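Local structure of hypothetical protein, GDSL-like Lipase/Acylhydrolase family protein (Bacteroides uniformis, 4M8K) at residues Asp123-Ala128 with Ser172-Glu177; Ile166-Asn171 with Asp180-Ile185; Leu26-Ser31 with Gly119-Ser124. The protein is of uncharacterised function but probably hydrolyses ester bonds, as expected of a lipase or acylhydrolase of the GDSL (SGNH) family. One frame throughout, in Å; residues are numbered along the deposited sequence.

Interaction 1 of 3, residues Asp123-Ala128 with Ser172-Glu177; sequences DSWAGA and SELSEE
A chi1 of -168° turns the Ser124 hydroxyl off its helix, beside its own carbonyl carbon, and up against the backbone at Leu174 and Ser175. Ser175 turns its OG between its own N and carbonyl carbon (chi1 69°), which brings the two hydroxyls within 3.4 Å, OG to OG, a weak contact at best. The firm bond is from the backbone: Ser175 N donates to Ser124 OG at 2.9 Å, and the approach is nearly straight (171°). Ser175 OG has a better partner in Val178 N, since Ser175 is the N-cap of helix 176-189. The contact thus joins the last turn of helix 121-126, closed at Gly127 by a Schellman motif, to the N-terminus of helix 176-189 near the surface of the alpha/beta domain. Were Ser124 an alanine, the Ser175 N-H would probably lose its acceptor from helix 121-126, and the N-cap residue would be held less firmly. Leu174 lies beside this bond, its CB 3.9 Å from Ser124 OG and its CD2 4.1 Å from Ser124 CB. Trp125 joins through a water in the plane of its indole, at the ring edge: NE1 donates to it at 2.9 Å, and the same water donates a hydrogen bond to Glu173 O, 2.7 Å away.

Interaction 2 of 3, residues Ile166-Asn171 with Asp180-Ile185; sequences IYNITN and DSMDEI
Met182, present as selenomethionine, carries the contact between helix 176-189 and strand 165-170, reaching Asn168 and Thr170 on the face of the strand turned to the helix. Near the start of the helical segment, Ser181 bonds elsewhere, its OG to Glu177 O one turn back and to Arg147. Next comes Met182: from its CA, 7.6 Å from Thr170 CA, the side chain runs toward the strand and lies alongside Thr170 in the opposite sense. Its CB packs 4.1 Å from Asn168 ND2, and SE lies 3.8 Å from the same amide nitrogen, the two side chains crossing at about a right angle. A bend at the last torsion (chi3 -57°) turns the methyl onto Thr170, where CE sits 3.7 Å from OG1 and equally 3.7 Å from CG2, touching both branches at once. No hydrogen bond crosses here; the polar ends find their partner outside the two segments, since Asn193 OD1, on the next strand, accepts from both Asn168 ND2 and Thr170 OG1. Asp183 completes this small network from the helix: its OD1 takes the amide N-H of Asn193 and forms a salt bridge with Arg195, so the same asparagine ties the helix to both strands. Further along, Ile185 packs on Phe150 of helix 146-160, an aromatic that also touches Met182 and Asn168. Helix 176-189 is thereby seated against the parallel sheet as the crossover of the beta-alpha-beta unit formed by strand 165-170, the helix and strand 192-195.

Interaction 3 of 3, residues Leu26-Ser31 with Gly119-Ser124; sequences LGDSYS and GGTNDS. With ACT (acetate ion), chain C.
Asp28, whose CB lies 3.6 Å from Asn122 ND2, follows strand 22-27 in the Gly-Asp-Ser sequence that marks the GDSL (SGNH) hydrolases, and the Gly-Thr-Asn-Asp sequence opposite fits another conserved block of that family. Asp28 OD1 closes an Asx turn, accepting from Tyr30 N at 3.0 Å on the anti side of the carboxylate. Its CG stands between backbone N and carbonyl carbon (chi1 60°), which directs OD2 toward the start of helix 121-126. There two waters donate to Asp28 OD2. One, its O 2.8 Å from OD2, also accepts from Gly120 N and Asn122 N. The other, which accepts from the N of Thr121, has its O 2.6 Å from Asp28 OD2. The carboxylate thus reaches the first N-H groups of the helix through solvent, its plane 79° from that of the Asn122 amide. Ser29, probably the nucleophile as in relatives, meets an acetate ion: its N donates to OXT at 3.1 Å, while the OG to acetate O separation is unusually short and should be read with caution. Gly84 N and His205 NE2 also bond the acetate; the N-H groups of Ser29, Gly84 and Asn122 around it are consistent with the oxyanion hole of relatives. Tyr30 brings its ring obliquely to the acetate methyl, and its OH bonds to Gly204 O. Asn122, held by Tyr92 and Ser85, donates from ND2 to acetate OXT at 2.7 Å and 167°, while Thr121 CG2 lies 3.7 Å from the acetate CH3.

Overall arrangement
Interaction 3 lies at the probable active site, and the other two adjoin it. Its acetate has the Trp125 side chain of interaction 1 about 4 Å away at nearest atoms. Interactions 1 and 3 share Asp123 and Ser124 of helix 121-126, and Leu174 CD2 packs 3.6 Å from Thr121 OG1. Asn171, ending the strand segment of interaction 2, probably donates from ND2 to Thr121 OG1 at 3.0 Å and to Tyr30 OH at 2.9 Å, the latter weakly. Met182 SE lies 3.3 Å from Gly119 O, and Met182 CE is 4.3 Å from Leu174 CD1, so interactions 1 and 2 meet through packing, while 2 and 3 are also joined by the probable hydrogen bonds from Asn171.

Interaction 1 of 3, residues Asp123-Ala128 with Ser172-Glu177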
loop_
_atom_site.group_PDB
_atom_site.type_symbol
_atom_site.label_atom_id
_atom_site.label_comp_id
_atom_site.label_asym_id
_atom_site.label_seq_id
_atom_site.Cartn_x
_atom_site.Cartn_y
_atom_site.Cartn_z
ATOM N N ASP A 123 -8.133 5.896 -4.998
ATOM C CA ASP A 123 -8.951 5.534 -6.168
ATOM C C ASP A 123 -10.426 5.603 -5.798
ATOM O O ASP A 123 -11.257 6.129 -6.562
ATOM C CB ASP A 123 -8.591 4.150 -6.708
ATOM C CG ASP A 123 -7.103 4.031 -7.047
ATOM O OD1 ASP A 123 -6.280 4.013 -6.081
ATOM O OD2 ASP A 123 -6.724 4.019 -8.274
ATOM N N SER A 124 -10.757 5.123 -4.594
ATOM C CA SER A 124 -12.136 5.176 -4.085
ATOM C C SER A 124 -12.583 6.595 -3.805
ATOM O O SER A 124 -13.612 7.036 -4.302
ATOM C CB SER A 124 -12.257 4.321 -2.848
ATOM O OG SER A 124 -13.609 4.135 -2.490
ATOM N N TRP A 125 -11.808 7.325 -3.013
ATOM C CA TRP A 125 -12.213 8.668 -2.649
ATOM C C TRP A 125 -12.242 9.612 -3.830
ATOM O O TRP A 125 -13.062 10.498 -3.852
ATOM C CB TRP A 125 -11.286 9.241 -1.643
ATOM C CG TRP A 125 -11.320 8.620 -0.294
ATOM C CD1 TRP A 125 -12.193 7.712 0.188
ATOM C CD2 TRP A 125 -10.458 8.971 0.797
ATOM N NE1 TRP A 125 -11.912 7.421 1.510
ATOM C CE2 TRP A 125 -10.846 8.188 1.908
ATOM C CE3 TRP A 125 -9.363 9.830 0.923
ATOM C CZ2 TRP A 125 -10.171 8.246 3.138
ATOM C CZ3 TRP A 125 -8.689 9.901 2.155
ATOM C CH2 TRP A 125 -9.122 9.136 3.252
ATOM N N ALA A 126 -11.367 9.424 -4.821
ATOM C CA ALA A 126 -11.391 10.313 -5.990
ATOM C C ALA A 126 -12.417 9.946 -7.056
ATOM O O ALA A 126 -12.633 10.731 -7.976
ATOM C CB ALA A 126 -10.005 10.382 -6.632
ATOM N N GLY A 127 -13.062 8.787 -6.930
ATOM C CA GLY A 127 -14.064 8.400 -7.883
ATOM C C GLY A 127 -13.468 8.038 -9.233
ATOM O O GLY A 127 -14.056 8.290 -10.257
ATOM N N ALA A 128 -12.296 7.424 -9.226
ATOM C CA ALA A 128 -11.643 7.026 -10.457
ATOM C C ALA A 128 -12.509 5.986 -11.126
ATOM O O ALA A 128 -13.179 5.225 -10.444
ATOM C CB ALA A 128 -10.232 6.485 -10.185
ATOM N N SER A 172 -10.454 -0.522 5.178
ATOM C CA SER A 172 -11.886 -0.547 5.430
ATOM C C SER A 172 -12.537 0.703 4.848
ATOM O O SER A 172 -11.867 1.704 4.583
ATOM C CB SER A 172 -12.141 -0.618 6.930
ATOM O OG SER A 172 -11.535 0.501 7.554
ATOM N N GLU A 173 -13.854 0.625 4.665
ATOM C CA GLU A 173 -14.721 1.766 4.324
ATOM C C GLU A 173 -14.488 2.327 2.917
ATOM O O GLU A 173 -14.768 3.471 2.647
ATOM C CB GLU A 173 -14.608 2.850 5.402
ATOM C CG GLU A 173 -14.953 2.294 6.787
ATOM C CD GLU A 173 -14.718 3.300 7.896
ATOM O OE1 GLU A 173 -13.566 3.612 8.196
ATOM O OE2 GLU A 173 -15.688 3.780 8.479
ATOM N N LEU A 174 -13.999 1.498 2.010
ATOM C CA LEU A 174 -13.905 1.892 0.591
ATOM C C LEU A 174 -15.141 1.490 -0.206
ATOM O O LEU A 174 -15.936 0.688 0.245
ATOM C CB LEU A 174 -12.656 1.290 -0.038
ATOM C CG LEU A 174 -11.321 1.670 0.647
ATOM C CD1 LEU A 174 -10.183 1.165 -0.222
ATOM C CD2 LEU A 174 -11.151 3.157 0.944
ATOM N N SER A 175 -15.288 2.025 -1.414
ATOM C CA SER A 175 -16.404 1.638 -2.270
ATOM C C SER A 175 -16.470 0.158 -2.425
ATOM O O SER A 175 -15.467 -0.524 -2.392
ATOM C CB SER A 175 -16.293 2.304 -3.658
ATOM O OG SER A 175 -15.238 1.828 -4.443
ATOM N N GLU A 176 -17.695 -0.325 -2.630
ATOM C CA GLU A 176 -17.957 -1.709 -2.935
ATOM C C GLU A 176 -17.168 -2.154 -4.123
ATOM O O GLU A 176 -16.563 -3.204 -4.111
ATOM C CB GLU A 176 -19.442 -1.883 -3.254
ATOM C CG GLU A 176 -19.961 -3.273 -2.949
ATOM C CD GLU A 176 -21.499 -3.352 -2.943
ATOM O OE1 GLU A 176 -22.183 -2.839 -3.879
ATOM O OE2 GLU A 176 -22.020 -3.933 -1.981
ATOM N N GLU A 177 -17.157 -1.349 -5.161
ATOM C CA GLU A 177 -16.434 -1.709 -6.395
ATOM C C GLU A 177 -14.906 -1.803 -6.237
ATOM O O GLU A 177 -14.322 -2.747 -6.731
ATOM C CB GLU A 177 -16.807 -0.755 -7.527
ATOM C CG GLU A 177 -18.203 -1.074 -8.017
ATOM C CD GLU A 177 -18.764 -0.047 -8.978
ATOM O OE1 GLU A 177 -18.029 0.872 -9.395
ATOM O OE2 GLU A 177 -19.964 -0.157 -9.308
HETATM O O HOH W 1 -13.291 5.668 3.370
#

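Interaction 2 of 3, residues Ile166-Asn171 with Asp180-Ile185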
loop_
_atom_site.group_PDB
_atom_site.type_symbol
_atom_site.label_atom_id
_atom_site.label_comp_id
_atom_site.label_asym_id
_atom_site.label_seq_id
_atom_site.Cartn_x
_atom_site.Cartn_y
_atom_site.Cartn_z
ATOM N N ILE A 166 4.240 -11.252 -1.787
ATOM C CA ILE A 166 3.503 -10.025 -1.976
ATOM C C ILE A 166 2.150 -10.183 -1.314
ATOM O O ILE A 166 1.478 -11.205 -1.513
ATOM C CB ILE A 166 3.288 -9.734 -3.458
ATOM C CG1 ILE A 166 4.630 -9.711 -4.199
ATOM C CG2 ILE A 166 2.484 -8.451 -3.638
ATOM C CD1 ILE A 166 4.498 -9.737 -5.710
ATOM N N TYR A 167 1.826 -9.221 -0.464
ATOM C CA TYR A 167 0.567 -9.128 0.253
ATOM C C TYR A 167 -0.122 -7.827 -0.063
ATOM O O TYR A 167 0.530 -6.747 -0.090
ATOM C CB TYR A 167 0.820 -9.190 1.763
ATOM C CG TYR A 167 1.397 -10.495 2.238
ATOM C CD1 TYR A 167 2.752 -10.705 2.239
ATOM C CD2 TYR A 167 0.578 -11.507 2.716
ATOM C CE1 TYR A 167 3.295 -11.900 2.687
ATOM C CE2 TYR A 167 1.103 -12.725 3.130
ATOM C CZ TYR A 167 2.458 -12.924 3.105
ATOM O OH TYR A 167 2.989 -14.112 3.549
ATOM N N ASN A 168 -1.403 -7.907 -0.387
ATOM C CA ASN A 168 -2.217 -6.743 -0.569
ATOM C C ASN A 168 -2.964 -6.411 0.736
ATOM O O ASN A 168 -3.411 -7.313 1.466
ATOM C CB ASN A 168 -3.247 -6.935 -1.652
ATOM C CG ASN A 168 -3.896 -5.610 -2.070
ATOM O OD1 ASN A 168 -3.214 -4.702 -2.607
ATOM N ND2 ASN A 168 -5.185 -5.492 -1.870
ATOM N N ILE A 169 -3.110 -5.127 0.995
ATOM C CA ILE A 169 -3.802 -4.680 2.197
ATOM C C ILE A 169 -4.962 -3.779 1.761
ATOM O O ILE A 169 -4.720 -2.708 1.163
ATOM C CB ILE A 169 -2.880 -3.915 3.115
ATOM C CG1 ILE A 169 -1.734 -4.782 3.641
ATOM C CG2 ILE A 169 -3.639 -3.369 4.333
ATOM C CD1 ILE A 169 -0.649 -3.946 4.372
ATOM N N THR A 170 -6.195 -4.222 2.052
ATOM C CA THR A 170 -7.437 -3.472 1.719
ATOM C C THR A 170 -7.970 -2.669 2.903
ATOM O O THR A 170 -8.442 -3.218 3.911
ATOM C CB THR A 170 -8.539 -4.416 1.183
ATOM O OG1 THR A 170 -8.080 -5.052 -0.006
ATOM C CG2 THR A 170 -9.839 -3.649 0.859
ATOM N N ASN A 171 -7.854 -1.346 2.807
ATOM C CA ASN A 171 -8.491 -0.453 3.765
ATOM C C ASN A 171 -9.976 -0.774 3.968
ATOM O O ASN A 171 -10.679 -1.206 3.043
ATOM C CB ASN A 171 -8.362 0.999 3.322
ATOM C CG ASN A 171 -8.646 1.994 4.437
ATOM O OD1 ASN A 171 -8.762 1.622 5.598
ATOM N ND2 ASN A 171 -8.780 3.256 4.080
ATOM N N ASP A 180 -14.306 -4.974 -3.826
ATOM C CA ASP A 180 -14.567 -6.241 -4.482
ATOM C C ASP A 180 -13.528 -6.484 -5.580
ATOM O O ASP A 180 -13.076 -7.635 -5.807
ATOM C CB ASP A 180 -15.976 -6.273 -5.106
ATOM C CG ASP A 180 -17.108 -6.412 -4.083
ATOM O OD1 ASP A 180 -16.831 -6.723 -2.911
ATOM O OD2 ASP A 180 -18.277 -6.214 -4.486
ATOM N N SER A 181 -13.203 -5.429 -6.317
ATOM C CA SER A 181 -12.241 -5.554 -7.422
ATOM C C SER A 181 -10.868 -6.011 -6.905
ATOM O O SER A 181 -10.262 -6.918 -7.472
ATOM C CB SER A 181 -12.106 -4.247 -8.204
ATOM O OG SER A 181 -13.339 -3.861 -8.828
HETATM N N MSE A 182 -10.365 -5.409 -5.829
HETATM C CA MSE A 182 -9.038 -5.831 -5.291
HETATM C C MSE A 182 -9.093 -7.288 -4.839
HETATM O O MSE A 182 -8.151 -8.047 -5.060
HETATM C CB MSE A 182 -8.577 -4.919 -4.161
HETATM C CG MSE A 182 -7.952 -3.715 -4.789
HETATM SE SE MSE A 182 -6.987 -2.542 -3.547
HETATM C CE MSE A 182 -8.436 -2.160 -2.282
ATOM N N ASP A 183 -10.212 -7.733 -4.280
ATOM C CA ASP A 183 -10.252 -9.098 -3.767
ATOM C C ASP A 183 -10.253 -10.084 -4.919
ATOM O O ASP A 183 -9.551 -11.078 -4.888
ATOM C CB ASP A 183 -11.456 -9.316 -2.867
ATOM C CG ASP A 183 -11.281 -10.524 -1.972
ATOM O OD1 ASP A 183 -10.297 -10.642 -1.261
ATOM O OD2 ASP A 183 -12.110 -11.391 -1.981
ATOM N N GLU A 184 -11.051 -9.791 -5.929
ATOM C CA GLU A 184 -11.119 -10.625 -7.136
ATOM C C GLU A 184 -9.767 -10.693 -7.885
ATOM O O GLU A 184 -9.318 -11.751 -8.339
ATOM C CB GLU A 184 -12.186 -10.079 -8.082
ATOM C CG GLU A 184 -12.168 -10.712 -9.476
ATOM C CD GLU A 184 -12.424 -12.216 -9.467
ATOM O OE1 GLU A 184 -12.698 -12.816 -8.402
ATOM O OE2 GLU A 184 -12.374 -12.830 -10.544
ATOM N N ILE A 185 -9.138 -9.540 -8.049
ATOM C CA ILE A 185 -7.860 -9.471 -8.741
ATOM C C ILE A 185 -6.736 -10.122 -7.922
ATOM O O ILE A 185 -5.915 -10.857 -8.523
ATOM C CB ILE A 185 -7.507 -7.992 -9.150
ATOM C CG1 ILE A 185 -8.553 -7.461 -10.123
ATOM C CG2 ILE A 185 -6.145 -7.919 -9.806
ATOM C CD1 ILE A 185 -8.530 -5.970 -10.327
#

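Interaction 3 of 3, residues Leu26-Ser31 with Gly119-Ser124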
loop_
_atom_site.group_PDB
_atom_site.type_symbol
_atom_site.label_atom_id
_atom_site.label_comp_id
_atom_site.label_asym_id
_atom_site.label_seq_id
_atom_site.Cartn_x
_atom_site.Cartn_y
_atom_site.Cartn_z
ATOM N N LEU A 26 4.593 -0.341 -0.711
ATOM C CA LEU A 26 4.109 0.519 -1.796
ATOM C C LEU A 26 2.762 1.042 -1.316
ATOM O O LEU A 26 1.783 0.286 -1.252
ATOM C CB LEU A 26 3.988 -0.264 -3.082
ATOM C CG LEU A 26 3.616 0.511 -4.320
ATOM C CD1 LEU A 26 4.693 1.500 -4.650
ATOM C CD2 LEU A 26 3.366 -0.403 -5.514
ATOM N N GLY A 27 2.743 2.299 -0.861
ATOM C CA GLY A 27 1.592 2.847 -0.132
ATOM C C GLY A 27 1.207 4.252 -0.478
ATOM O O GLY A 27 1.798 4.934 -1.369
ATOM N N ASP A 28 0.194 4.685 0.250
ATOM C CA ASP A 28 -0.338 6.026 0.194
ATOM C C ASP A 28 -0.140 6.719 1.580
ATOM O O ASP A 28 0.736 6.309 2.337
ATOM C CB ASP A 28 -1.794 5.996 -0.279
ATOM C CG ASP A 28 -2.707 5.190 0.648
ATOM O OD1 ASP A 28 -2.430 5.056 1.868
ATOM O OD2 ASP A 28 -3.707 4.656 0.132
ATOM N N SER A 29 -0.944 7.733 1.904
ATOM C CA SER A 29 -0.780 8.472 3.188
ATOM C C SER A 29 -0.747 7.557 4.392
ATOM O O SER A 29 -0.095 7.882 5.378
ATOM C CB SER A 29 -1.922 9.441 3.451
ATOM O OG SER A 29 -1.966 10.557 2.594
ATOM N N TYR A 30 -1.476 6.424 4.346
ATOM C CA TYR A 30 -1.658 5.563 5.532
ATOM C C TYR A 30 -0.310 4.928 5.957
ATOM O O TYR A 30 -0.126 4.511 7.102
ATOM C CB TYR A 30 -2.665 4.426 5.288
ATOM C CG TYR A 30 -4.149 4.737 5.449
ATOM C CD1 TYR A 30 -4.685 5.947 5.071
ATOM C CD2 TYR A 30 -5.020 3.767 5.948
ATOM C CE1 TYR A 30 -6.047 6.213 5.218
ATOM C CE2 TYR A 30 -6.363 4.008 6.076
ATOM C CZ TYR A 30 -6.884 5.238 5.701
ATOM O OH TYR A 30 -8.243 5.514 5.877
ATOM N N SER A 31 0.615 4.886 5.011
ATOM C CA SER A 31 1.937 4.273 5.199
ATOM C C SER A 31 3.075 5.303 5.137
ATOM O O SER A 31 4.258 4.940 5.014
ATOM C CB SER A 31 2.104 3.159 4.156
ATOM O OG SER A 31 1.104 2.162 4.325
ATOM N N GLY A 119 -2.889 0.210 -1.051
ATOM C CA GLY A 119 -3.472 1.249 -1.907
ATOM C C GLY A 119 -4.943 1.005 -2.253
ATOM O O GLY A 119 -5.592 -0.030 -1.853
ATOM N N GLY A 120 -5.478 1.991 -2.956
ATOM C CA GLY A 120 -6.873 1.973 -3.367
ATOM C C GLY A 120 -7.773 2.943 -2.678
ATOM O O GLY A 120 -8.808 3.329 -3.226
ATOM N N THR A 121 -7.379 3.398 -1.489
ATOM C CA THR A 121 -8.183 4.435 -0.812
ATOM C C THR A 121 -8.409 5.687 -1.689
ATOM O O THR A 121 -9.516 6.197 -1.807
ATOM C CB THR A 121 -7.567 4.808 0.549
ATOM O OG1 THR A 121 -7.586 3.676 1.400
ATOM C CG2 THR A 121 -8.379 5.918 1.197
ATOM N N ASN A 122 -7.362 6.191 -2.308
ATOM C CA ASN A 122 -7.505 7.366 -3.131
ATOM C C ASN A 122 -8.290 7.086 -4.429
ATOM O O ASN A 122 -9.057 7.942 -4.883
ATOM C CB ASN A 122 -6.138 7.964 -3.421
ATOM C CG ASN A 122 -5.509 8.566 -2.167
ATOM O OD1 ASN A 122 -6.077 9.475 -1.542
ATOM N ND2 ASN A 122 -4.355 8.051 -1.793
ATOM N N ASP A 123 -8.133 5.896 -4.998
ATOM C CA ASP A 123 -8.951 5.534 -6.168
ATOM C C ASP A 123 -10.426 5.603 -5.798
ATOM O O ASP A 123 -11.257 6.129 -6.562
ATOM C CB ASP A 123 -8.591 4.150 -6.708
ATOM C CG ASP A 123 -7.103 4.031 -7.047
ATOM O OD1 ASP A 123 -6.280 4.013 -6.081
ATOM O OD2 ASP A 123 -6.724 4.019 -8.274
ATOM N N SER A 124 -10.757 5.123 -4.594
ATOM C CA SER A 124 -12.136 5.176 -4.085
ATOM C C SER A 124 -12.583 6.595 -3.805
ATOM O O SER A 124 -13.612 7.036 -4.302
ATOM C CB SER A 124 -12.257 4.321 -2.848
ATOM O OG SER A 124 -13.609 4.135 -2.490
HETATM C C ACT C . -4.373 9.120 1.410
HETATM O O ACT C . -4.407 10.172 2.070
HETATM O OXT ACT C . -3.452 8.932 0.614
HETATM C CH3 ACT C . -5.410 8.049 1.567
HETATM O O HOH W 2 -4.459 4.814 -2.525
HETATM O O HOH W 3 -5.243 2.632 0.545
#